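Long-range contacts in 4-oxalocrotonate decarboxylase NahK (Pseudomonas putida, PDB 5D2H), which catalyses the decarboxylation of (3E)-2-oxohex-3-enedioate to 2-oxopent-4-enoate and carbon dioxide in the breakdown of aromatic hydrocarbons: residues A[127-132]-A[204-209]; A[163-168]-A[178-183]. The protein carries 1 engineered substitution. All coordinates share one frame; numbering follows the deposited sequence.

Contact 1: residues A[127-132]-A[204-209]; sequences IEAEIS and LGVVME. With MG (magnesium ion), chain B; AKG (2-oxoglutaric acid), chain C.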
loop_
_atom_site.group_PDB
_atom_site.type_symbol
_atom_site.label_atom_id
_atom_site.label_comp_id
_atom_site.label_asym_id
_atom_site.label_seq_id
_atom_site.Cartn_x
_atom_site.Cartn_y
_atom_site.Cartn_z
ATOM N N ILE A 127 -2.267 -5.251 -9.852
ATOM C CA ILE A 127 -3.194 -5.367 -8.744
ATOM C C ILE A 127 -2.667 -6.380 -7.754
ATOM O O ILE A 127 -1.947 -7.313 -8.117
ATOM C CB ILE A 127 -4.587 -5.790 -9.208
ATOM C CG1 ILE A 127 -4.543 -7.189 -9.840
ATOM C CG2 ILE A 127 -5.132 -4.771 -10.186
ATOM C CD1 ILE A 127 -5.909 -7.846 -9.950
ATOM N N GLU A 128 -3.011 -6.177 -6.494
ATOM C CA GLU A 128 -2.715 -7.161 -5.472
ATOM C C GLU A 128 -3.917 -7.311 -4.546
ATOM O O GLU A 128 -4.664 -6.351 -4.319
ATOM C CB GLU A 128 -1.446 -6.789 -4.699
ATOM C CG GLU A 128 -1.346 -5.336 -4.327
ATOM C CD GLU A 128 -0.006 -4.973 -3.718
ATOM O OE1 GLU A 128 0.917 -5.820 -3.692
ATOM O OE2 GLU A 128 0.127 -3.822 -3.267
ATOM N N ALA A 129 -4.112 -8.531 -4.054
ATOM C CA ALA A 129 -5.187 -8.847 -3.118
ATOM C C ALA A 129 -4.703 -8.617 -1.702
ATOM O O ALA A 129 -3.655 -9.133 -1.300
ATOM C CB ALA A 129 -5.639 -10.280 -3.284
ATOM N N GLU A 130 -5.467 -7.840 -0.945
ATOM C CA GLU A 130 -5.070 -7.503 0.408
ATOM C C GLU A 130 -6.277 -7.568 1.317
ATOM O O GLU A 130 -7.428 -7.615 0.871
ATOM C CB GLU A 130 -4.450 -6.098 0.458
ATOM C CG GLU A 130 -3.400 -5.847 -0.609
ATOM C CD GLU A 130 -2.470 -4.669 -0.291
ATOM O OE1 GLU A 130 -1.835 -4.159 -1.234
ATOM O OE2 GLU A 130 -2.349 -4.264 0.887
ATOM N N ILE A 131 -6.004 -7.577 2.605
ATOM C CA ILE A 131 -7.052 -7.410 3.585
ATOM C C ILE A 131 -6.733 -6.125 4.336
ATOM O O ILE A 131 -5.599 -5.913 4.771
ATOM C CB ILE A 131 -7.171 -8.640 4.528
ATOM C CG1 ILE A 131 -8.285 -8.416 5.548
ATOM C CG2 ILE A 131 -5.848 -8.965 5.192
ATOM C CD1 ILE A 131 -9.686 -8.456 4.900
ATOM N N SER A 132 -7.719 -5.241 4.428
ATOM C CA SER A 132 -7.534 -3.995 5.136
ATOM C C SER A 132 -8.216 -4.086 6.472
ATOM O O SER A 132 -9.103 -4.917 6.669
ATOM C CB SER A 132 -8.108 -2.827 4.337
ATOM O OG SER A 132 -7.553 -2.830 3.035
ATOM N N LEU A 204 -7.192 -17.133 6.017
ATOM C CA LEU A 204 -8.155 -16.585 5.074
ATOM C C LEU A 204 -7.606 -16.697 3.655
ATOM O O LEU A 204 -6.587 -16.097 3.323
ATOM C CB LEU A 204 -8.489 -15.135 5.414
ATOM C CG LEU A 204 -9.546 -14.458 4.541
ATOM C CD1 LEU A 204 -10.563 -13.729 5.401
ATOM C CD2 LEU A 204 -8.886 -13.487 3.587
ATOM N N GLY A 205 -8.284 -17.482 2.824
ATOM C CA GLY A 205 -7.817 -17.745 1.475
ATOM C C GLY A 205 -8.299 -16.700 0.490
ATOM O O GLY A 205 -9.422 -16.198 0.586
ATOM N N VAL A 206 -7.446 -16.368 -0.467
ATOM C CA VAL A 206 -7.804 -15.378 -1.465
ATOM C C VAL A 206 -7.538 -15.984 -2.821
ATOM O O VAL A 206 -6.543 -16.680 -2.997
ATOM C CB VAL A 206 -6.974 -14.090 -1.303
ATOM C CG1 VAL A 206 -7.204 -13.162 -2.474
ATOM C CG2 VAL A 206 -7.329 -13.396 -0.005
ATOM N N VAL A 207 -8.439 -15.748 -3.770
ATOM C CA VAL A 207 -8.233 -16.228 -5.136
ATOM C C VAL A 207 -8.390 -15.065 -6.094
ATOM O O VAL A 207 -9.456 -14.466 -6.169
ATOM C CB VAL A 207 -9.234 -17.343 -5.525
ATOM C CG1 VAL A 207 -8.883 -17.924 -6.895
ATOM C CG2 VAL A 207 -9.233 -18.449 -4.480
ATOM N N MET A 208 -7.323 -14.731 -6.808
ATOM C CA MET A 208 -7.399 -13.654 -7.789
ATOM C C MET A 208 -7.672 -14.192 -9.187
ATOM O O MET A 208 -6.887 -14.978 -9.730
ATOM C CB MET A 208 -6.109 -12.845 -7.813
ATOM C CG MET A 208 -6.137 -11.667 -8.761
ATOM S SD MET A 208 -4.486 -10.962 -8.894
ATOM C CE MET A 208 -4.097 -10.748 -7.147
ATOM N N GLU A 209 -8.775 -13.747 -9.773
ATOM C CA GLU A 209 -9.115 -14.114 -11.142
ATOM C C GLU A 209 -8.980 -12.903 -12.049
ATOM O O GLU A 209 -9.343 -11.796 -11.675
ATOM C CB GLU A 209 -10.537 -14.678 -11.213
ATOM C CG GLU A 209 -10.730 -15.925 -10.370
ATOM C CD GLU A 209 -12.182 -16.312 -10.240
ATOM O OE1 GLU A 209 -13.004 -15.728 -10.963
ATOM O OE2 GLU A 209 -12.501 -17.191 -9.415
HETATM MG MG MG B . -0.133 -3.158 -1.508
HETATM C C1 AKG C . 3.061 -2.691 -2.104
HETATM O O1 AKG C . 3.279 -3.868 -1.753
HETATM O O2 AKG C . 1.957 -2.135 -1.862
HETATM C C2 AKG C . 4.089 -1.945 -2.851
HETATM O O5 AKG C . 3.716 -1.205 -3.745
HETATM C C3 AKG C . 5.589 -2.010 -2.618
HETATM C C4 AKG C . 6.066 -3.116 -1.687
HETATM C C5 AKG C . 6.119 -4.483 -2.335
HETATM O O3 AKG C . 5.924 -5.454 -1.572
HETATM O O4 AKG C . 6.357 -4.617 -3.567
HETATM O O HOH W 1 -0.387 -2.581 0.410
HETATM O O HOH W 2 1.096 -4.748 -0.909
#
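M208 reaches across to I127 and A129, and its thioether sits between the two. Its CG stands anti to the backbone N (chi1 -177°), which sends the chain straight out from strand 205-210; the bend comes only at chi3, where the methyl swings aside from the line. SD therefore meets the I127 tip, 3.6 Å from I127 CD1, the two side chains crossing obliquely. The methyl turns the other way, towards A129: M208 CE lies 3.8 Å from A129 N and 4.2 Å from A129 CB. That amide is buried and has no polar partner in the model. Further along, A129 CB presses on a single branch of V206, with V206 CG1 only 3.4 Å away, tighter than ordinary van der Waals contact. Not one hydrogen bond joins the two segments. Their strands run nearly antiparallel, at 157°, but 8.2 Å apart, so this is the face-to-face packing of two different sheets of the FAH-type fold: the curled mixed sheet holding strand 126-135, and the five-stranded sheet holding strand 205-210, where V270 of the neighbouring strand 267-272 adds to the same apolar layer. Cutting M208 back to an alanine removes the sulfur and methyl, and would probably leave a gap between the sheets beside I127 CD1 and A129. The alternation of strand 126-135 gives its other face to the metal. E128 and E130 point away from strand 205-210, both extended beyond CG, and each offers one carboxylate oxygen to the magnesium ion, E128 OE2 at 1.9 Å and E130 OE1 at 2.0 Å. E161, two waters and O2 of 2-oxoglutarate complete six ligands. One of those waters donates to E130 OE2, at 2.6 Å, while the other donates to O1 of the 2-oxoglutarate.

Contact 2: residues A[163-168]-A[178-183]; sequences IDSRYE and VADNAS. With AKG (2-oxoglutaric acid), chain C; EDO (1,2-ethanediol), chain F.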
loop_
_atom_site.group_PDB
_atom_site.type_symbol
_atom_site.label_atom_id
_atom_site.label_comp_id
_atom_site.label_asym_id
_atom_site.label_seq_id
_atom_site.Cartn_x
_atom_site.Cartn_y
_atom_site.Cartn_z
ATOM N N ILE A 163 -1.275 -0.936 -7.683
ATOM C CA ILE A 163 -0.016 -0.259 -7.458
ATOM C C ILE A 163 0.577 0.070 -8.810
ATOM O O ILE A 163 0.309 -0.606 -9.792
ATOM C CB ILE A 163 0.957 -1.098 -6.623
ATOM C CG1 ILE A 163 1.220 -2.447 -7.307
ATOM C CG2 ILE A 163 0.423 -1.250 -5.175
ATOM C CD1 ILE A 163 2.259 -3.296 -6.600
ATOM N N ASP A 164 1.358 1.134 -8.859
ATOM C CA ASP A 164 1.859 1.611 -10.126
ATOM C C ASP A 164 3.074 2.440 -9.798
ATOM O O ASP A 164 2.969 3.615 -9.458
ATOM C CB ASP A 164 0.780 2.444 -10.828
ATOM C CG ASP A 164 1.139 2.788 -12.265
ATOM O OD1 ASP A 164 1.880 2.014 -12.903
ATOM O OD2 ASP A 164 0.672 3.835 -12.756
ATOM N N SER A 165 4.235 1.806 -9.853
ATOM C CA SER A 165 5.471 2.509 -9.604
ATOM C C SER A 165 5.615 3.574 -10.680
ATOM O O SER A 165 5.428 3.289 -11.856
ATOM C CB SER A 165 6.646 1.545 -9.680
ATOM O OG SER A 165 7.844 2.257 -9.467
ATOM N N ARG A 166 5.936 4.798 -10.276
ATOM C CA ARG A 166 6.185 5.857 -11.247
ATOM C C ARG A 166 7.575 5.725 -11.880
ATOM O O ARG A 166 7.957 6.528 -12.728
ATOM C CB ARG A 166 6.005 7.230 -10.594
ATOM C CG ARG A 166 4.591 7.767 -10.726
ATOM C CD ARG A 166 3.549 6.779 -10.188
ATOM N NE ARG A 166 3.688 6.608 -8.737
ATOM C CZ ARG A 166 2.699 6.268 -7.915
ATOM N NH1 ARG A 166 2.926 6.141 -6.606
ATOM N NH2 ARG A 166 1.481 6.049 -8.395
ATOM N N TYR A 167 8.332 4.710 -11.471
ATOM C CA TYR A 167 9.666 4.519 -12.036
ATOM C C TYR A 167 9.688 3.632 -13.271
ATOM O O TYR A 167 8.928 2.671 -13.387
ATOM C CB TYR A 167 10.665 4.010 -10.988
ATOM C CG TYR A 167 10.717 4.886 -9.762
ATOM C CD1 TYR A 167 11.128 6.209 -9.854
ATOM C CD2 TYR A 167 10.336 4.405 -8.523
ATOM C CE1 TYR A 167 11.169 7.023 -8.747
ATOM C CE2 TYR A 167 10.368 5.218 -7.403
ATOM C CZ TYR A 167 10.781 6.523 -7.520
ATOM O OH TYR A 167 10.826 7.342 -6.416
ATOM N N GLU A 168 10.579 3.982 -14.186
ATOM C CA GLU A 168 10.764 3.247 -15.424
ATOM C C GLU A 168 11.600 2.009 -15.162
ATOM O O GLU A 168 11.649 1.090 -15.979
ATOM C CB GLU A 168 11.486 4.137 -16.430
ATOM C CG GLU A 168 12.909 4.447 -16.044
ATOM C CD GLU A 168 13.519 5.555 -16.888
ATOM O OE1 GLU A 168 12.783 6.164 -17.691
ATOM O OE2 GLU A 168 14.726 5.823 -16.734
ATOM N N VAL A 178 9.633 4.058 -1.563
ATOM C CA VAL A 178 9.096 4.845 -0.469
ATOM C C VAL A 178 8.853 6.277 -0.905
ATOM O O VAL A 178 7.770 6.818 -0.679
ATOM C CB VAL A 178 10.032 4.837 0.751
ATOM C CG1 VAL A 178 9.636 5.941 1.723
ATOM C CG2 VAL A 178 10.002 3.468 1.425
ATOM N N ALA A 179 9.852 6.883 -1.549
ATOM C CA ALA A 179 9.734 8.257 -2.035
ATOM C C ALA A 179 8.546 8.394 -2.986
ATOM O O ALA A 179 7.871 9.419 -3.014
ATOM C CB ALA A 179 11.034 8.708 -2.716
ATOM N N ASP A 180 8.285 7.336 -3.742
ATOM C CA ASP A 180 7.153 7.276 -4.666
ATOM C C ASP A 180 5.900 6.722 -3.966
ATOM O O ASP A 180 5.061 6.071 -4.581
ATOM C CB ASP A 180 7.543 6.422 -5.886
ATOM C CG ASP A 180 6.454 6.359 -6.945
ATOM O OD1 ASP A 180 5.738 7.364 -7.135
ATOM O OD2 ASP A 180 6.304 5.295 -7.587
ATOM N N ASN A 181 5.776 6.985 -2.667
ATOM C CA ASN A 181 4.569 6.618 -1.917
ATOM C C ASN A 181 4.244 5.129 -2.014
ATOM O O ASN A 181 3.076 4.738 -2.153
ATOM C CB ASN A 181 3.362 7.447 -2.373
ATOM C CG ASN A 181 2.202 7.376 -1.393
ATOM O OD1 ASN A 181 2.400 7.191 -0.183
ATOM N ND2 ASN A 181 0.984 7.512 -1.905
ATOM N N ALA A 182 5.281 4.298 -1.959
ATOM C CA ALA A 182 5.085 2.859 -2.012
ATOM C C ALA A 182 4.242 2.481 -3.235
ATOM O O ALA A 182 3.451 1.534 -3.190
ATOM C CB ALA A 182 4.421 2.373 -0.722
ATOM N N SER A 183 4.386 3.246 -4.316
ATOM C CA SER A 183 3.737 2.905 -5.592
ATOM C C SER A 183 2.206 2.944 -5.535
ATOM O O SER A 183 1.522 2.365 -6.387
ATOM C CB SER A 183 4.200 1.522 -6.058
ATOM O OG SER A 183 5.618 1.416 -6.026
HETATM C C1 AKG C . 3.061 -2.691 -2.104
HETATM O O1 AKG C . 3.279 -3.868 -1.753
HETATM O O2 AKG C . 1.957 -2.135 -1.862
HETATM C C2 AKG C . 4.089 -1.945 -2.851
HETATM O O5 AKG C . 3.716 -1.205 -3.745
HETATM C C3 AKG C . 5.589 -2.010 -2.618
HETATM C C4 AKG C . 6.066 -3.116 -1.687
HETATM C C5 AKG C . 6.119 -4.483 -2.335
HETATM O O3 AKG C . 5.924 -5.454 -1.572
HETATM O O4 AKG C . 6.357 -4.617 -3.567
HETATM C C1 EDO F . 4.108 -1.765 -9.414
HETATM O O1 EDO F . 5.509 -2.058 -9.438
HETATM C C2 EDO F . 3.573 -1.737 -10.845
HETATM O O2 EDO F . 4.307 -0.768 -11.607
HETATM O O HOH W 3 7.492 2.947 -6.944
#
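D180 and R166 meet through three firm hydrogen bonds, and D180 shares with S183 the greatest burial in this contact. The guanidinium comes side-on: R166 NE points at D180 OD1, 2.7 Å away, in a salt bridge that uses the syn lone pair, and R166 NH1 bonds to the backbone D180 O at 2.9 Å. Both acceptors lie near the guanidinium plane, although the carboxylate itself is turned 85° from that plane. The second carboxylate oxygen has its own task. R166 N donates to D180 OD2 over 2.8 Å, almost straight at 174°, so one arginine holds the aspartate by backbone and side chain together. Bends at chi2 and chi3 curl the R166 chain round the oxygen end of the carboxylate, bringing NE back to OD1 while the backbone N stays at OD2. From the far side of the D180 carbonyl plane, S183 N reaches the same D180 O. Here the helix 174-179 ends in a Schellman motif with N181 as its C-prime residue, and the chain keeps positive phi through S183. S183 then binds back to the first segment: D164 N donates to S183 O at 2.8 Å. A water ties S165 OG, D180 OD2 and S183 OG into one network, donating to D180 OD2. Y167 slides past D180, its CE2 3.4 Å from D180 CB, while its hydroxyl bonds to S176. S165 OG accepts from Y167 N in an ST turn. On the active-site side, A182 O bonds to K83, which also binds 2-oxoglutarate, and I163 CG2 and S183 CB each lie 3.6 Å from O5 of the 2-oxoglutarate. With its charge matched and its carbonyl used twice, D180 probably fixes the turn after the helix, and through it the position of A182 O beside K83.

After an N-terminal part that includes helices 26-41 and 58-74, the chain enters strand 126-135, which brings residues 127-132 past the metal. It returns along strand 153-163 and enters 163-168. A short excursion through helix 174-179 follows, and contact 2 closes that small loop when 178-183 comes back against it. The chain then runs through strand 184-189 and reaches 204-209 later, where contact 1 closes the far longer loop; contact 2 lies wholly within it. Contact 1 ties the curled sheet to the five-stranded one, whereas contact 2 ties the end of strand 153-163 to the helix end. They meet at the ligand, where E128 OE2 and I163 CG2 are neighbours.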